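PDB 6JDD: cypemycin cysteine dehydrogenase (decarboxylating) from Streptomyces sp, which catalyses the FAD-dependent oxidative decarboxylation of the C-terminal cysteine of the cypemycin precursor peptide, a step in forming its aminovinyl-cysteine group. Local coordinates for residues V24-W27 / I28-R32. Residues are numbered along the deposited sequence; the frame is centred on the assembly and turned at random.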
ATOM      1  N   VAL A  24      11.701  -3.017  31.567  1.00 43.68           N
ATOM      2  CA  VAL A  24      12.336  -4.354  31.489  1.00 38.95           C
ATOM      3  C   VAL A  24      13.731  -4.234  30.893  1.00 44.87           C
ATOM      4  O   VAL A  24      14.620  -4.872  31.425  1.00 42.36           O
ATOM      5  CB  VAL A  24      11.446  -5.346  30.728  1.00 40.02           C
ATOM      6  CG1 VAL A  24      12.139  -6.665  30.435  1.00 39.44           C
ATOM      7  CG2 VAL A  24      10.208  -5.601  31.535  1.00 43.78           C
ATOM      8  N   PRO A  25      14.002  -3.481  29.789  1.00 51.23           N
ATOM      9  CA  PRO A  25      15.371  -3.397  29.260  1.00 51.69           C
ATOM     10  C   PRO A  25      16.411  -2.951  30.306  1.00 46.05           C
ATOM     11  O   PRO A  25      17.493  -3.505  30.331  1.00 43.58           O
ATOM     12  CB  PRO A  25      15.265  -2.356  28.157  1.00 48.65           C
ATOM     13  CG  PRO A  25      13.826  -2.478  27.705  1.00 46.64           C
ATOM     14  CD  PRO A  25      13.053  -2.712  28.974  1.00 41.61           C
ATOM     15  N   TRP A  26      16.037  -2.025  31.186  1.00 47.25           N
ATOM     16  CA  TRP A  26      16.896  -1.644  32.342  1.00 50.20           C
ATOM     17  C   TRP A  26      17.191  -2.874  33.230  1.00 50.64           C
ATOM     18  O   TRP A  26      18.380  -3.125  33.535  1.00 48.82           O
ATOM     19  CB  TRP A  26      16.253  -0.498  33.129  1.00 50.68           C
ATOM     20  CG  TRP A  26      17.150   0.081  34.169  1.00 56.05           C
ATOM     21  CD1 TRP A  26      17.925   1.191  34.045  1.00 56.80           C
ATOM     22  CD2 TRP A  26      17.379  -0.431  35.490  1.00 57.03           C
ATOM     23  NE1 TRP A  26      18.608   1.415  35.207  1.00 56.86           N
ATOM     24  CE2 TRP A  26      18.300   0.437  36.108  1.00 54.32           C
ATOM     25  CE3 TRP A  26      16.890  -1.522  36.206  1.00 60.07           C
ATOM     26  CZ2 TRP A  26      18.754   0.253  37.406  1.00 54.62           C
ATOM     27  CZ3 TRP A  26      17.324  -1.705  37.503  1.00 63.01           C
ATOM     28  CH2 TRP A  26      18.236  -0.823  38.091  1.00 60.42           C
ATOM     29  N   TRP A  27      16.162  -3.624  33.619  1.00 48.06           N
ATOM     30  CA  TRP A  27      16.318  -4.858  34.436  1.00 49.58           C
ATOM     31  C   TRP A  27      17.085  -5.958  33.697  1.00 46.12           C
ATOM     32  O   TRP A  27      17.869  -6.651  34.332  1.00 47.85           O
ATOM     33  CB  TRP A  27      14.952  -5.358  34.873  1.00 48.48           C
ATOM     34  CG  TRP A  27      14.432  -4.528  35.984  1.00 43.92           C
ATOM     35  CD1 TRP A  27      13.473  -3.563  35.928  1.00 43.95           C
ATOM     36  CD2 TRP A  27      14.940  -4.534  37.317  1.00 44.16           C
ATOM     37  NE1 TRP A  27      13.310  -2.987  37.159  1.00 44.05           N
ATOM     38  CE2 TRP A  27      14.200  -3.572  38.036  1.00 50.41           C
ATOM     39  CE3 TRP A  27      15.931  -5.266  37.964  1.00 48.57           C
ATOM     40  CZ2 TRP A  27      14.413  -3.339  39.396  1.00 48.52           C
ATOM     41  CZ3 TRP A  27      16.155  -5.016  39.305  1.00 56.12           C
ATOM     42  CH2 TRP A  27      15.397  -4.073  40.012  1.00 48.12           C
ATOM     43  N   ILE A  28      16.842  -6.169  32.411  1.00 44.66           N
ATOM     44  CA  ILE A  28      17.657  -7.133  31.610  1.00 47.16           C
ATOM     45  C   ILE A  28      19.125  -6.672  31.645  1.00 53.71           C
ATOM     46  O   ILE A  28      20.002  -7.514  31.902  1.00 55.79           O
ATOM     47  CB  ILE A  28      17.150  -7.279  30.162  1.00 47.21           C
ATOM     48  CG1 ILE A  28      15.697  -7.766  30.094  1.00 50.21           C
ATOM     49  CG2 ILE A  28      18.093  -8.183  29.358  1.00 48.31           C
ATOM     50  CD1 ILE A  28      15.494  -9.152  30.619  1.00 52.54           C
ATOM     51  N   HIS A  29      19.399  -5.386  31.413  1.00 51.78           N
ATOM     52  CA  HIS A  29      20.772  -4.834  31.474  1.00 49.36           C
ATOM     53  C   HIS A  29      21.368  -5.130  32.855  1.00 51.73           C
ATOM     54  O   HIS A  29      22.482  -5.646  32.899  1.00 53.11           O
ATOM     55  CB  HIS A  29      20.750  -3.348  31.144  1.00 49.93           C
ATOM     56  CG  HIS A  29      22.095  -2.713  31.259  1.00 65.83           C
ATOM     57  ND1 HIS A  29      23.131  -3.048  30.393  1.00 65.90           N
ATOM     58  CD2 HIS A  29      22.574  -1.792  32.123  1.00 58.33           C
ATOM     59  CE1 HIS A  29      24.178  -2.351  30.715  1.00 59.25           C
ATOM     60  NE2 HIS A  29      23.864  -1.574  31.767  1.00 62.17           N
ATOM     61  N   TRP A  30      20.635  -4.837  33.932  1.00 52.65           N
ATOM     62  CA  TRP A  30      21.032  -5.147  35.341  1.00 52.15           C
ATOM     63  C   TRP A  30      21.408  -6.634  35.498  1.00 55.49           C
ATOM     64  O   TRP A  30      22.539  -6.949  35.954  1.00 54.72           O
ATOM     65  CB  TRP A  30      19.926  -4.757  36.334  1.00 53.07           C
ATOM     66  CG  TRP A  30      20.173  -5.186  37.750  1.00 63.79           C
ATOM     67  CD1 TRP A  30      20.792  -4.458  38.728  1.00 68.73           C
ATOM     68  CD2 TRP A  30      19.799  -6.438  38.364  1.00 63.30           C
ATOM     69  NE1 TRP A  30      20.846  -5.176  39.888  1.00 67.41           N
ATOM     70  CE2 TRP A  30      20.257  -6.396  39.697  1.00 69.44           C
ATOM     71  CE3 TRP A  30      19.134  -7.587  37.921  1.00 59.86           C
ATOM     72  CZ2 TRP A  30      20.063  -7.453  40.585  1.00 66.26           C
ATOM     73  CZ3 TRP A  30      18.960  -8.640  38.789  1.00 62.66           C
ATOM     74  CH2 TRP A  30      19.416  -8.570  40.106  1.00 67.56           C
ATOM     75  N   LEU A  31      20.508  -7.531  35.118  1.00 53.23           N
ATOM     76  CA  LEU A  31      20.768  -8.983  35.237  1.00 55.00           C
ATOM     77  C   LEU A  31      22.007  -9.373  34.411  1.00 55.21           C
ATOM     78  O   LEU A  31      22.795 -10.166  34.897  1.00 52.78           O
ATOM     79  CB  LEU A  31      19.512  -9.728  34.787  1.00 55.02           C
ATOM     80  CG  LEU A  31      19.580 -11.250  34.860  1.00 51.19           C
ATOM     81  CD1 LEU A  31      19.835 -11.719  36.282  1.00 53.84           C
ATOM     82  CD2 LEU A  31      18.306 -11.839  34.302  1.00 47.92           C
ATOM     83  N   ARG A  32      22.227  -8.806  33.229  1.00 58.77           N
ATOM     84  CA  ARG A  32      23.422  -9.157  32.396  1.00 62.93           C
ATOM     85  C   ARG A  32      24.719  -8.721  33.099  1.00 56.87           C
ATOM     86  O   ARG A  32      25.703  -9.427  32.954  1.00 61.34           O
ATOM     87  CB  ARG A  32      23.286  -8.537  31.003  1.00 56.35           C
ATOM     88  CG  ARG A  32      22.045  -9.008  30.253  1.00 56.13           C
ATOM     89  CD  ARG A  32      22.238 -10.297  29.508  1.00 57.30           C
ATOM     90  NE  ARG A  32      23.165 -10.051  28.427  1.00 67.64           N
ATOM     91  CZ  ARG A  32      24.458 -10.320  28.444  1.00 59.14           C
ATOM     92  NH1 ARG A  32      25.032 -10.882  29.498  1.00 62.48           N
ATOM     93  NH2 ARG A  32      25.167 -10.042  27.374  1.00 54.86           N
TER
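Ile28, His29, Trp30 and Leu31 donate their backbone N-H groups to the carbonyls of Val24, Pro25, Trp26 and Trp27, four successive i to i+4 bonds, the first from Ile28 N to Val24 O at 2.8 Å. They form the opening turns of helix 24-34, the crossover helix between parallel strands 10-15 and 39-44 in a beta-alpha-beta unit of this flavoprotein fold. On the buried side, CG1 of Val24 meets CG1 of Ile28 at 3.7 Å, next to Phe93 of strand 90-95 and Leu57 of helix 54-60. Trp26, Trp27 and Trp30 form an aromatic cluster: Trp26 CZ3 sits 3.5 Å above the centre of the Trp27 ring, whose edge is T-shaped to Trp30, planes at 67°. There Trp27 CZ3 lies over the Trp30 face, offset toward its rim, 4.0 Å from Trp30 CD2. With an alanine in place of Trp27 that edge is gone, and the Trp30 indole would probably turn more freely in the gap. Trp26 stacks on Trp26 of a second subunit, which brings the cluster into the assembly interface. Trp30 CG, anti to the backbone N (chi1 173°), directs the indole to the Trp27 side. The Trp26 and Trp30 planes lie within 13°, but the rings are slid apart and barely overlap; Trp26 CZ3 is 4.2 Å from Trp30 CB.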